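Local coordinates for nucleoside diphosphate kinase (Aquifex aeolicus, PDB 3ZTO), which transfers the gamma phosphate of ATP to nucleoside diphosphates by a ping-pong mechanism through a phosphorylated enzyme intermediate, thereby supplying nucleoside triphosphates other than ATP, at residues K11-E16 with K114-I119; G31-A36 with V76-D81; R87-P92 with N104-Q109. All blocks are in the same frame, centred on the assembly; numbering follows the deposited sequence.

How the contacts relate
The three contacts show how chemistry follows place in one fold. Contact 1 is buried and joins the start of helix 12-17 to the loop before strand 119-121. Contact 3, partly buried, joins helices 82-90 and 106-110. The two touch, with centres about 12 Å apart, and each places at least one predicted ATP-binding residue on its own sulfate ion, so charged side chains and bound anions mark both. Contact 2, also partly buried, lies across the chain's centre from contact 1 and belongs to the sheet; backbone hydrogen bonds between strands and an apolar face carry it. Its Phe-32, just before strand 33-40, packs on the last turn of helix 82-90, CE2 lying 3.7 Å from Ile-89 CD1.

Contact 1. Residues K11-E16 with K114-I119; sequences KPDAME and KGKNAI. With SO4 (sulfate ion), chain B.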
ATOM      1  N   LYS A  11      19.230   2.018   6.131  1.00  9.23           N
ATOM      2  CA  LYS A  11      19.160   1.122   7.270  1.00 10.23           C
ATOM      3  C   LYS A  11      18.920   1.866   8.577  1.00 10.63           C
ATOM      4  O   LYS A  11      19.046   3.091   8.630  1.00 10.64           O
ATOM      5  CB  LYS A  11      20.451   0.317   7.364  1.00 10.19           C
ATOM      6  CG  LYS A  11      20.761  -0.511   6.133  1.00 10.29           C
ATOM      7  CD  LYS A  11      21.941  -1.429   6.380  1.00 10.14           C
ATOM      8  CE  LYS A  11      22.152  -2.425   5.241  1.00 10.00           C
ATOM      9  NZ  LYS A  11      23.389  -3.230   5.505  1.00 12.02           N
ATOM     10  N   PRO A  12      18.570   1.129   9.648  1.00  9.54           N
ATOM     11  CA  PRO A  12      18.128   1.851  10.853  1.00  9.49           C
ATOM     12  C   PRO A  12      19.228   2.703  11.480  1.00 11.78           C
ATOM     13  O   PRO A  12      18.904   3.672  12.164  1.00 11.70           O
ATOM     14  CB  PRO A  12      17.642   0.726  11.790  1.00 11.37           C
ATOM     15  CG  PRO A  12      17.209  -0.377  10.814  1.00 11.06           C
ATOM     16  CD  PRO A  12      18.216  -0.306   9.689  1.00 10.48           C
ATOM     17  N   ASP A  13      20.492   2.347  11.268  1.00 10.22           N
ATOM     18  CA  ASP A  13      21.577   3.153  11.813  1.00 10.59           C
ATOM     19  C   ASP A  13      21.602   4.539  11.180  1.00 11.52           C
ATOM     20  O   ASP A  13      21.783   5.550  11.889  1.00 13.15           O
ATOM     21  CB  ASP A  13      22.942   2.454  11.667  1.00 11.89           C
ATOM     22  CG  ASP A  13      23.291   2.108  10.227  1.00 12.58           C
ATOM     23  OD1 ASP A  13      22.378   1.773   9.434  1.00 11.68           O
ATOM     24  OD2 ASP A  13      24.508   2.151   9.891  1.00 12.72           O
ATOM     25  N   ALA A  14      21.457   4.601   9.861  1.00 11.84           N
ATOM     26  CA  ALA A  14      21.429   5.879   9.163  1.00 11.48           C
ATOM     27  C   ALA A  14      20.145   6.636   9.442  1.00 12.08           C
ATOM     28  O   ALA A  14      20.152   7.846   9.521  1.00 12.34           O
ATOM     29  CB  ALA A  14      21.634   5.676   7.650  1.00 13.25           C
ATOM     30  N   MET A  15      19.049   5.923   9.631  1.00 11.51           N
ATOM     31  CA  MET A  15      17.795   6.577   9.967  1.00 11.87           C
ATOM     32  C   MET A  15      17.974   7.292  11.285  1.00 14.85           C
ATOM     33  O   MET A  15      17.642   8.471  11.415  1.00 15.01           O
ATOM     34  CB  MET A  15      16.662   5.552  10.065  1.00 13.69           C
ATOM     35  CG  MET A  15      16.390   4.850   8.746  1.00 14.74           C
ATOM     36  SD  MET A  15      15.583   5.969   7.562  1.00 19.39           S
ATOM     37  CE  MET A  15      13.925   5.922   8.259  1.00 29.34           C
ATOM     38  N   GLU A  16      18.506   6.573  12.269  1.00 14.71           N
ATOM     39  CA  GLU A  16      18.685   7.109  13.615  1.00 17.95           C
ATOM     40  C   GLU A  16      19.663   8.287  13.679  1.00 17.13           C
ATOM     41  O   GLU A  16      19.516   9.165  14.538  1.00 20.00           O
ATOM     42  CB  GLU A  16      19.154   6.001  14.566  1.00 20.13           C
ATOM     43  CG  GLU A  16      18.072   4.982  14.895  1.00 32.12           C
ATOM     44  CD  GLU A  16      18.580   3.845  15.774  1.00 57.42           C
ATOM     45  OE1 GLU A  16      19.420   4.105  16.662  1.00 56.48           O
ATOM     46  OE2 GLU A  16      18.140   2.690  15.570  1.00 67.81           O
ATOM     47  N   LYS A 114      31.038  -2.570   9.631  1.00 18.95           N
ATOM     48  CA  LYS A 114      30.600  -3.461   8.553  1.00 21.70           C
ATOM     49  C   LYS A 114      29.111  -3.799   8.627  1.00 20.31           C
ATOM     50  O   LYS A 114      28.468  -3.980   7.597  1.00 23.99           O
ATOM     51  CB  LYS A 114      31.412  -4.764   8.554  1.00 29.91           C
ATOM     52  CG  LYS A 114      32.909  -4.578   8.408  1.00 58.89           C
ATOM     53  CD  LYS A 114      33.623  -5.923   8.412  1.00 81.50           C
ATOM     54  CE  LYS A 114      35.133  -5.759   8.473  1.00103.27           C
ATOM     55  NZ  LYS A 114      35.829  -7.074   8.538  1.00116.14           N
ATOM     56  N   GLY A 115      28.563  -3.882   9.833  1.00 18.98           N
ATOM     57  CA  GLY A 115      27.165  -4.268   9.995  1.00 18.97           C
ATOM     58  C   GLY A 115      26.241  -3.068   9.938  1.00 17.12           C
ATOM     59  O   GLY A 115      25.242  -3.048   9.205  1.00 17.70           O
ATOM     60  N   LYS A 116      26.596  -2.044  10.710  1.00 15.00           N
ATOM     61  CA  LYS A 116      25.878  -0.781  10.676  1.00 13.31           C
ATOM     62  C   LYS A 116      26.577   0.057   9.623  1.00 12.15           C
ATOM     63  O   LYS A 116      27.448   0.866   9.937  1.00 12.51           O
ATOM     64  CB  LYS A 116      25.917  -0.086  12.031  1.00 18.67           C
ATOM     65  CG  LYS A 116      25.140  -0.793  13.145  1.00 20.99           C
ATOM     66  CD  LYS A 116      25.169   0.071  14.396  1.00 31.52           C
ATOM     67  CE  LYS A 116      24.388  -0.545  15.542  1.00 50.03           C
ATOM     68  NZ  LYS A 116      24.559   0.265  16.784  1.00 65.78           N
ATOM     69  N   ASN A 117      26.201  -0.166   8.371  1.00 11.76           N
ATOM     70  CA  ASN A 117      26.848   0.485   7.244  1.00 10.74           C
ATOM     71  C   ASN A 117      25.865   1.284   6.395  1.00  9.51           C
ATOM     72  O   ASN A 117      26.016   1.383   5.180  1.00 10.70           O
ATOM     73  CB  ASN A 117      27.660  -0.517   6.412  1.00 13.24           C
ATOM     74  CG  ASN A 117      26.814  -1.536   5.708  1.00 13.11           C
ATOM     75  OD1 ASN A 117      25.613  -1.660   5.957  1.00 13.51           O
ATOM     76  ND2 ASN A 117      27.443  -2.283   4.815  1.00 14.47           N
ATOM     77  N   ALA A 118      24.876   1.845   7.082  1.00 10.63           N
ATOM     78  CA  ALA A 118      23.999   2.910   6.575  1.00 10.57           C
ATOM     79  C   ALA A 118      22.982   2.520   5.494  1.00  9.29           C
ATOM     80  O   ALA A 118      21.877   3.044   5.483  1.00  9.06           O
ATOM     81  CB  ALA A 118      24.812   4.109   6.099  1.00 11.81           C
ATOM     82  N   ILE A 119      23.359   1.661   4.557  1.00  9.28           N
ATOM     83  CA  ILE A 119      22.562   1.525   3.340  1.00  9.93           C
ATOM     84  C   ILE A 119      22.829   0.193   2.663  1.00  9.90           C
ATOM     85  O   ILE A 119      23.945  -0.329   2.713  1.00 10.25           O
ATOM     86  CB  ILE A 119      22.869   2.702   2.380  1.00 10.55           C
ATOM     87  CG1 ILE A 119      21.900   2.710   1.197  1.00 10.27           C
ATOM     88  CG2 ILE A 119      24.321   2.668   1.900  1.00  9.22           C
ATOM     89  CD1 ILE A 119      21.933   4.025   0.411  1.00 11.70           C
TER
HETATM   90  S   SO4 B 200      23.062  -5.655   3.031  1.00 18.72           S
HETATM   91  O1  SO4 B 200      23.549  -6.698   3.924  1.00 30.39           O
HETATM   92  O2  SO4 B 200      24.041  -4.575   2.937  1.00 23.82           O
HETATM   93  O3  SO4 B 200      22.904  -6.200   1.690  1.00 25.49           O
HETATM   94  O4  SO4 B 200      21.811  -5.117   3.509  1.00 17.60           O
HETATM   95  O   HOH W   1      23.767  -4.754   7.870  1.00 17.95           O
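The carboxamide of Asn-117 receives Lys-11 in the plane of its carbonyl: NZ sits on a lone pair of OD1, 2.8 Å away, at a C=O...N angle of 144°. ND2, at the other end of the amide, donates to Thr-93 O, and together these bonds fix the rotation of the group. The second flat group, the carboxylate of Asp-13, turns the syn lone pair of OD2 to Ala-118 N at 2.8 Å. With CG wedged between its own backbone N and carbonyl carbon (chi1 58°), Asp-13 folds this oxygen back against the loop, where Lys-116 CB lies 3.4 Å from OD2.

The backbones join as well. Lys-11, the N-cap residue of helix 12-17, donates its N to Ala-118 O over 2.9 Å, and one turn on, Ala-14 CB packs against Ala-118 CB at 3.9 Å. Beyond CG the Lys-11 chain is fully extended, which carries NZ past the loop backbone to a sulfate ion, whose O2 is 3.0 Å from NZ. A water takes a bond from the same NZ and passes one to Gly-115 O.

Tyr-51 OH and His-120 ND1 also bind this sulfate. An ammonium group held by amide, water and anion, beside His-120, the residue predicted to carry the phosphate, is consistent with a site that receives a nucleotide phosphate.

Contact 2. Residues G31-A36 with V76-D81; sequences GFQIKA and VLEGED
Gln-33 and Glu-78 form a hydrogen-bonded antiparallel pair between strands 33-40 and 72-78, neighbours in the 2-3-1-4 sheet of the ferredoxin-like fold that characterises this kinase family. Gln-33 N reaches Glu-78 O at 3.0 Å, and the return bond, Glu-78 N to Gln-33 O, measures 2.9 Å. Further along, Val-76 divides its backbone between two consecutive partners, its O accepting from Lys-35 N at 2.8 Å and its N donating to Ala-36 O. Ala-36 N, by contrast, is buried here without a partner in the model. Glu-78 O takes a further bond from a water that also donates to Gly-31 O, where a Schellman motif ends helix 20-29.

Ile-34 and Leu-77 form the intervening non-hydrogen-bonded pair. Their side chains run side by side on the face covered by helix 20-29, with Ile-34 CG1 3.8 Å from Leu-77 CD2, and Ile-34 also packs on Met-39 of the second subunit. The Phe-32 ring turns an edge to the chain at Gly-79, whose N lies near the ring plane.

On the opposite face, that of Gln-33 and Glu-78, the two carboxylate oxygens are met differently. Glu-78 OE1 forms a salt bridge with Arg-5 of the adjoining strand 3-10, while OE2 accepts from a water that is only weakly bound to Lys-35 NZ. Bent at chi2 and chi3, the Lys-35 chain crosses that of Glu-78 through its aliphatic part, placing CG 3.7 Å from Glu-78 CB.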
ATOM      1  N   GLY A  31      22.013  12.382 -10.316  1.00 11.09           N
ATOM      2  CA  GLY A  31      21.243  12.314 -11.547  1.00 13.61           C
ATOM      3  C   GLY A  31      20.275  11.138 -11.640  1.00 14.89           C
ATOM      4  O   GLY A  31      19.739  10.887 -12.705  1.00 15.48           O
ATOM      5  N   PHE A  32      20.058  10.427 -10.538  1.00  9.85           N
ATOM      6  CA  PHE A  32      19.086   9.336 -10.533  1.00  9.19           C
ATOM      7  C   PHE A  32      17.677   9.835 -10.337  1.00 11.12           C
ATOM      8  O   PHE A  32      17.432  10.785  -9.595  1.00 13.55           O
ATOM      9  CB  PHE A  32      19.450   8.323  -9.470  1.00  9.28           C
ATOM     10  CG  PHE A  32      20.757   7.662  -9.764  1.00 11.50           C
ATOM     11  CD1 PHE A  32      20.838   6.701 -10.763  1.00 12.10           C
ATOM     12  CD2 PHE A  32      21.928   8.086  -9.146  1.00 15.85           C
ATOM     13  CE1 PHE A  32      22.050   6.138 -11.096  1.00 16.61           C
ATOM     14  CE2 PHE A  32      23.140   7.516  -9.473  1.00 17.27           C
ATOM     15  CZ  PHE A  32      23.204   6.545 -10.448  1.00 19.60           C
ATOM     16  N   GLN A  33      16.763   9.176 -11.033  1.00 10.69           N
ATOM     17  CA  GLN A  33      15.356   9.406 -10.847  1.00 11.96           C
ATOM     18  C   GLN A  33      14.851   8.490  -9.752  1.00 10.48           C
ATOM     19  O   GLN A  33      15.036   7.289  -9.805  1.00 11.48           O
ATOM     20  CB  GLN A  33      14.578   9.128 -12.133  1.00 13.65           C
ATOM     21  CG  GLN A  33      13.093   9.446 -12.026  0.52 14.87           C
ATOM     22  CD  GLN A  33      12.387   9.561 -13.374  0.52 25.86           C
ATOM     23  OE1 GLN A  33      11.157   9.631 -13.432  0.52 29.00           O
ATOM     24  NE2 GLN A  33      13.156   9.583 -14.460  0.52 27.75           N
ATOM     25  N   ILE A  34      14.193   9.053  -8.744  1.00  9.50           N
ATOM     26  CA  ILE A  34      13.527   8.221  -7.752  1.00  9.10           C
ATOM     27  C   ILE A  34      12.169   7.802  -8.327  1.00  9.97           C
ATOM     28  O   ILE A  34      11.310   8.647  -8.597  1.00 10.27           O
ATOM     29  CB  ILE A  34      13.354   8.966  -6.419  1.00 10.31           C
ATOM     30  CG1 ILE A  34      14.737   9.337  -5.875  1.00 12.03           C
ATOM     31  CG2 ILE A  34      12.568   8.118  -5.406  1.00 11.12           C
ATOM     32  CD1 ILE A  34      14.665  10.231  -4.639  1.00 12.49           C
ATOM     33  N   LYS A  35      11.993   6.505  -8.555  1.00 10.03           N
ATOM     34  CA  LYS A  35      10.762   5.982  -9.155  1.00  9.92           C
ATOM     35  C   LYS A  35       9.782   5.425  -8.129  1.00  9.97           C
ATOM     36  O   LYS A  35       8.629   5.148  -8.453  1.00  9.86           O
ATOM     37  CB  LYS A  35      11.125   4.889 -10.157  1.00 11.21           C
ATOM     38  CG  LYS A  35      12.013   5.347 -11.324  1.00 12.97           C
ATOM     39  CD  LYS A  35      11.307   6.358 -12.196  1.00 18.31           C
ATOM     40  CE  LYS A  35      10.063   5.746 -12.805  1.00 26.66           C
ATOM     41  NZ  LYS A  35       9.361   6.683 -13.717  1.00 26.20           N
ATOM     42  N   ALA A  36      10.249   5.166  -6.917  1.00  9.35           N
ATOM     43  CA  ALA A  36       9.399   4.688  -5.854  1.00  9.92           C
ATOM     44  C   ALA A  36      10.117   4.997  -4.560  1.00  8.04           C
ATOM     45  O   ALA A  36      11.340   5.020  -4.521  1.00  8.93           O
ATOM     46  CB  ALA A  36       9.135   3.193  -6.003  1.00  9.31           C
ATOM     47  N   VAL A  76      13.512   3.140  -5.276  1.00  8.96           N
ATOM     48  CA  VAL A  76      13.953   2.622  -6.569  1.00  8.84           C
ATOM     49  C   VAL A  76      14.620   3.778  -7.300  1.00 10.51           C
ATOM     50  O   VAL A  76      14.018   4.833  -7.468  1.00  8.97           O
ATOM     51  CB  VAL A  76      12.784   2.113  -7.420  1.00  8.34           C
ATOM     52  CG1 VAL A  76      13.280   1.679  -8.791  1.00  9.30           C
ATOM     53  CG2 VAL A  76      12.083   0.942  -6.727  1.00  9.86           C
ATOM     54  N   LEU A  77      15.880   3.585  -7.679  1.00  9.25           N
ATOM     55  CA  LEU A  77      16.642   4.574  -8.424  1.00  8.05           C
ATOM     56  C   LEU A  77      16.834   4.122  -9.863  1.00 10.38           C
ATOM     57  O   LEU A  77      17.228   2.995 -10.114  1.00 11.28           O
ATOM     58  CB  LEU A  77      18.028   4.780  -7.783  1.00  8.69           C
ATOM     59  CG  LEU A  77      18.011   5.143  -6.300  1.00 10.23           C
ATOM     60  CD1 LEU A  77      19.432   5.302  -5.764  1.00  9.05           C
ATOM     61  CD2 LEU A  77      17.230   6.434  -6.107  1.00 11.21           C
ATOM     62  N   GLU A  78      16.579   5.028 -10.797  1.00 10.73           N
ATOM     63  CA  GLU A  78      16.709   4.753 -12.221  1.00 10.43           C
ATOM     64  C   GLU A  78      17.732   5.681 -12.855  1.00 10.24           C
ATOM     65  O   GLU A  78      17.695   6.886 -12.656  1.00 11.18           O
ATOM     66  CB  GLU A  78      15.355   4.934 -12.911  1.00 12.75           C
ATOM     67  CG  GLU A  78      15.387   4.592 -14.410  1.00 13.90           C
ATOM     68  CD  GLU A  78      14.003   4.695 -15.043  1.00 22.06           C
ATOM     69  OE1 GLU A  78      13.141   3.900 -14.668  1.00 22.42           O
ATOM     70  OE2 GLU A  78      13.774   5.575 -15.901  1.00 27.32           O
ATOM     71  N   GLY A  79      18.605   5.101 -13.664  1.00 11.21           N
ATOM     72  CA  GLY A  79      19.499   5.876 -14.493  1.00 11.44           C
ATOM     73  C   GLY A  79      20.477   4.998 -15.230  1.00 13.67           C
ATOM     74  O   GLY A  79      20.505   3.776 -15.053  1.00 13.16           O
ATOM     75  N   GLU A  80      21.295   5.618 -16.070  1.00 15.01           N
ATOM     76  CA  GLU A  80      22.305   4.887 -16.813  1.00 15.65           C
ATOM     77  C   GLU A  80      23.238   4.156 -15.835  1.00 14.18           C
ATOM     78  O   GLU A  80      23.729   4.738 -14.870  1.00 14.34           O
ATOM     79  CB  GLU A  80      23.112   5.862 -17.681  1.00 17.99           C
ATOM     80  CG  GLU A  80      24.216   5.202 -18.486  1.00 22.49           C
ATOM     81  CD  GLU A  80      23.691   4.175 -19.470  1.00 26.63           C
ATOM     82  OE1 GLU A  80      22.575   4.362 -20.003  1.00 23.79           O
ATOM     83  OE2 GLU A  80      24.399   3.174 -19.716  1.00 34.32           O
ATOM     84  N   ASP A  81      23.453   2.870 -16.074  1.00 12.81           N
ATOM     85  CA  ASP A  81      24.395   2.076 -15.289  1.00 12.48           C
ATOM     86  C   ASP A  81      24.095   2.186 -13.788  1.00 17.43           C
ATOM     87  O   ASP A  81      25.007   2.158 -12.973  1.00 12.66           O
ATOM     88  CB  ASP A  81      25.831   2.533 -15.590  1.00 16.41           C
ATOM     89  CG  ASP A  81      26.887   1.505 -15.190  1.00 26.08           C
ATOM     90  OD1 ASP A  81      26.643   0.281 -15.297  1.00 24.89           O
ATOM     91  OD2 ASP A  81      27.987   1.935 -14.780  1.00 34.57           O
TER
HETATM   92  O   HOH W   2      18.194   9.017 -14.528  1.00 40.28           O
HETATM   93  O   HOH W   3      11.001   5.089 -16.096  1.00 50.22           O

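Contact 3. Residues R87-P92 with N104-Q109; sequences REIIGP and NSIRAQ. With SO4 (sulfate ion), chain C.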
ATOM      1  N   ARG A  87      26.406   1.492  -6.388  1.00 11.23           N
ATOM      2  CA  ARG A  87      27.376   0.778  -5.544  1.00 11.28           C
ATOM      3  C   ARG A  87      28.653   1.608  -5.343  1.00 13.36           C
ATOM      4  O   ARG A  87      29.220   1.639  -4.252  1.00 13.61           O
ATOM      5  CB  ARG A  87      27.694  -0.604  -6.128  1.00 13.98           C
ATOM      6  CG  ARG A  87      26.552  -1.578  -5.883  1.00 14.80           C
ATOM      7  CD  ARG A  87      26.646  -2.875  -6.683  1.00 17.42           C
ATOM      8  NE  ARG A  87      27.964  -3.492  -6.681  1.00 27.71           N
ATOM      9  CZ  ARG A  87      28.409  -4.316  -5.742  1.00 36.19           C
ATOM     10  NH1 ARG A  87      27.653  -4.599  -4.696  1.00 25.82           N
ATOM     11  NH2 ARG A  87      29.627  -4.838  -5.841  1.00 38.87           N
ATOM     12  N   GLU A  88      29.083   2.309  -6.384  1.00 10.66           N
ATOM     13  CA  GLU A  88      30.238   3.192  -6.268  1.00 10.97           C
ATOM     14  C   GLU A  88      29.990   4.338  -5.286  1.00 12.67           C
ATOM     15  O   GLU A  88      30.854   4.661  -4.460  1.00 14.55           O
ATOM     16  CB  GLU A  88      30.594   3.769  -7.634  1.00 13.03           C
ATOM     17  CG  GLU A  88      31.914   4.528  -7.651  1.00 21.23           C
ATOM     18  CD  GLU A  88      32.264   5.049  -9.038  1.00 36.67           C
ATOM     19  OE1 GLU A  88      31.421   4.923  -9.966  1.00 28.90           O
ATOM     20  OE2 GLU A  88      33.380   5.589  -9.190  1.00 43.83           O
ATOM     21  N   ILE A  89      28.807   4.942  -5.380  1.00 12.34           N
ATOM     22  CA  ILE A  89      28.437   6.066  -4.526  1.00 10.45           C
ATOM     23  C   ILE A  89      28.353   5.631  -3.061  1.00 10.28           C
ATOM     24  O   ILE A  89      28.697   6.403  -2.166  1.00 12.12           O
ATOM     25  CB  ILE A  89      27.102   6.697  -4.991  1.00  9.75           C
ATOM     26  CG1 ILE A  89      27.299   7.402  -6.337  1.00 11.24           C
ATOM     27  CG2 ILE A  89      26.532   7.650  -3.956  1.00 12.32           C
ATOM     28  CD1 ILE A  89      26.029   7.629  -7.088  1.00 11.44           C
ATOM     29  N   ILE A  90      27.890   4.407  -2.800  1.00  9.97           N
ATOM     30  CA  ILE A  90      27.741   3.996  -1.405  0.60  9.66           C
ATOM     31  C   ILE A  90      29.078   3.578  -0.789  1.00  9.32           C
ATOM     32  O   ILE A  90      29.272   3.762   0.419  1.00 11.06           O
ATOM     33  CB  ILE A  90      26.627   2.925  -1.185  0.60 10.56           C
ATOM     34  CG1 ILE A  90      27.065   1.563  -1.708  0.60 10.19           C
ATOM     35  CG2 ILE A  90      25.316   3.402  -1.803  0.60  8.65           C
ATOM     36  CD1 ILE A  90      26.035   0.456  -1.500  0.60 14.38           C
ATOM     37  N   GLY A  91      30.001   3.049  -1.595  1.00  9.84           N
ATOM     38  CA  GLY A  91      31.317   2.706  -1.107  1.00 12.27           C
ATOM     39  C   GLY A  91      31.417   1.304  -0.554  1.00 13.69           C
ATOM     40  O   GLY A  91      30.426   0.569  -0.506  1.00 13.76           O
ATOM     41  N   PRO A  92      32.625   0.941  -0.113  1.00 14.02           N
ATOM     42  CA  PRO A  92      32.915  -0.376   0.449  1.00 17.44           C
ATOM     43  C   PRO A  92      31.994  -0.775   1.592  1.00 16.62           C
ATOM     44  O   PRO A  92      31.583   0.065   2.394  1.00 15.14           O
ATOM     45  CB  PRO A  92      34.330  -0.207   1.007  1.00 19.05           C
ATOM     46  CG  PRO A  92      34.929   0.876   0.249  1.00 21.49           C
ATOM     47  CD  PRO A  92      33.826   1.795  -0.171  1.00 16.48           C
ATOM     48  N   ASN A 104      33.744  10.577   0.495  1.00 10.66           N
ATOM     49  CA  ASN A 104      32.438  11.177   0.287  1.00 11.26           C
ATOM     50  C   ASN A 104      31.372  10.123  -0.042  1.00 11.12           C
ATOM     51  O   ASN A 104      30.274  10.467  -0.421  1.00 12.64           O
ATOM     52  CB  ASN A 104      32.475  12.255  -0.813  1.00 13.78           C
ATOM     53  CG  ASN A 104      31.276  13.189  -0.745  1.00 14.89           C
ATOM     54  OD1 ASN A 104      30.763  13.478   0.335  1.00 16.06           O
ATOM     55  ND2 ASN A 104      30.802  13.626  -1.898  1.00 16.17           N
ATOM     56  N   SER A 105      31.686   8.849   0.150  1.00 10.47           N
ATOM     57  CA  SER A 105      30.712   7.805  -0.115  1.00  8.89           C
ATOM     58  C   SER A 105      29.671   7.799   0.996  1.00 11.34           C
ATOM     59  O   SER A 105      29.925   8.285   2.103  1.00 10.75           O
ATOM     60  CB  SER A 105      31.392   6.448  -0.257  1.00 12.30           C
ATOM     61  OG  SER A 105      31.993   6.002   0.955  1.00 11.89           O
ATOM     62  N   ILE A 106      28.501   7.249   0.705  1.00  8.93           N
ATOM     63  CA  ILE A 106      27.461   7.181   1.705  1.00  8.88           C
ATOM     64  C   ILE A 106      27.943   6.465   2.954  1.00  9.16           C
ATOM     65  O   ILE A 106      27.711   6.911   4.077  1.00 11.18           O
ATOM     66  CB  ILE A 106      26.206   6.454   1.189  1.00 10.39           C
ATOM     67  CG1 ILE A 106      25.628   7.146  -0.052  1.00 12.97           C
ATOM     68  CG2 ILE A 106      25.136   6.386   2.276  1.00 10.54           C
ATOM     69  CD1 ILE A 106      25.237   8.576   0.134  1.00 15.25           C
ATOM     70  N   ARG A 107      28.629   5.353   2.786  1.00 10.88           N
ATOM     71  CA  ARG A 107      29.063   4.607   3.965  1.00 12.13           C
ATOM     72  C   ARG A 107      30.177   5.313   4.742  1.00 11.18           C
ATOM     73  O   ARG A 107      30.243   5.239   5.972  1.00 11.26           O
ATOM     74  CB  ARG A 107      29.462   3.192   3.563  1.00 10.33           C
ATOM     75  CG  ARG A 107      28.252   2.407   3.070  1.00 11.62           C
ATOM     76  CD  ARG A 107      28.617   1.025   2.577  1.00 14.11           C
ATOM     77  NE  ARG A 107      27.422   0.200   2.435  1.00 12.02           N
ATOM     78  CZ  ARG A 107      27.330  -0.846   1.612  1.00 13.40           C
ATOM     79  NH1 ARG A 107      28.352  -1.181   0.842  1.00 15.11           N
ATOM     80  NH2 ARG A 107      26.210  -1.547   1.555  1.00 12.44           N
ATOM     81  N   ALA A 108      31.066   6.007   4.042  1.00 11.45           N
ATOM     82  CA  ALA A 108      32.070   6.799   4.752  1.00 11.69           C
ATOM     83  C   ALA A 108      31.411   7.897   5.583  1.00 13.35           C
ATOM     84  O   ALA A 108      31.804   8.153   6.733  1.00 14.61           O
ATOM     85  CB  ALA A 108      33.041   7.406   3.762  1.00 13.71           C
ATOM     86  N   GLN A 109      30.407   8.546   5.000  1.00 12.48           N
ATOM     87  CA  GLN A 109      29.774   9.684   5.637  1.00 12.92           C
ATOM     88  C   GLN A 109      28.852   9.291   6.770  1.00 11.88           C
ATOM     89  O   GLN A 109      28.779   9.979   7.796  1.00 14.44           O
ATOM     90  CB  GLN A 109      28.992  10.491   4.604  1.00 12.61           C
ATOM     91  CG  GLN A 109      29.890  11.226   3.618  1.00 12.88           C
ATOM     92  CD  GLN A 109      30.496  12.492   4.210  1.00 14.18           C
ATOM     93  OE1 GLN A 109      29.788  13.309   4.807  1.00 21.58           O
ATOM     94  NE2 GLN A 109      31.802  12.652   4.059  1.00 14.82           N
TER
HETATM   95  S   SO4 C 201      27.823  -4.451  -0.355  0.63 26.73           S
HETATM   96  O1  SO4 C 201      27.846  -5.422  -1.444  0.63 29.95           O
HETATM   97  O2  SO4 C 201      26.669  -3.600  -0.533  0.63 22.02           O
HETATM   98  O3  SO4 C 201      27.760  -5.160   0.928  0.63 23.75           O
HETATM   99  O4  SO4 C 201      29.016  -3.610  -0.450  0.63 27.83           O
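The Ile-90 side chain runs alongside that of Arg-107 in the same direction, where helix 82-90 ends against the start of helix 106-110. This junction closes the base of the Kpn loop, the segment that in nucleoside diphosphate kinases forms one wall of the nucleotide site. In the conformer of Ile-90 described here, one of two modelled, CD1 lies over a face of the Arg-107 guanidinium, 3.5 Å above its plane and off-centre, near the outer atoms. At the edge, in that plane, is sulfate O2, which accepts from NH2 at 3.0 Å. NH1 donates to sulfate O4 at 2.8 Å, to Gly-91 O at 3.0 Å, 26° out of the guanidinium plane, and weakly to sulfate O2. NH2 also donates to Ile-119 O, so protein and anion together set the rotation of the group. Arg-107 gets there with CG anti to its carbonyl carbon (chi1 -66°) and the chain straight as far as NE.

On the apolar side Ile-106 crosses both Ile-89 and Ile-90 at an angle, its CG1 lying 4.0 Å from Ile-89 CG2, with Phe-27 of helix 20-29 packed against Ile-89 and Ile-90. Between the helices, Ile-106 N and Arg-107 N in the first turn donate to Ile-89 O and Ile-90 O in the last. The gathering of Arg-107, Thr-93 and, weakly, Arg-87 round this sulfate is consistent with the predicted ATP site. Ser-105 caps the second helix: its OG, also bonded to Ala-102 O, accepts from Ala-108 N at 3.2 Å.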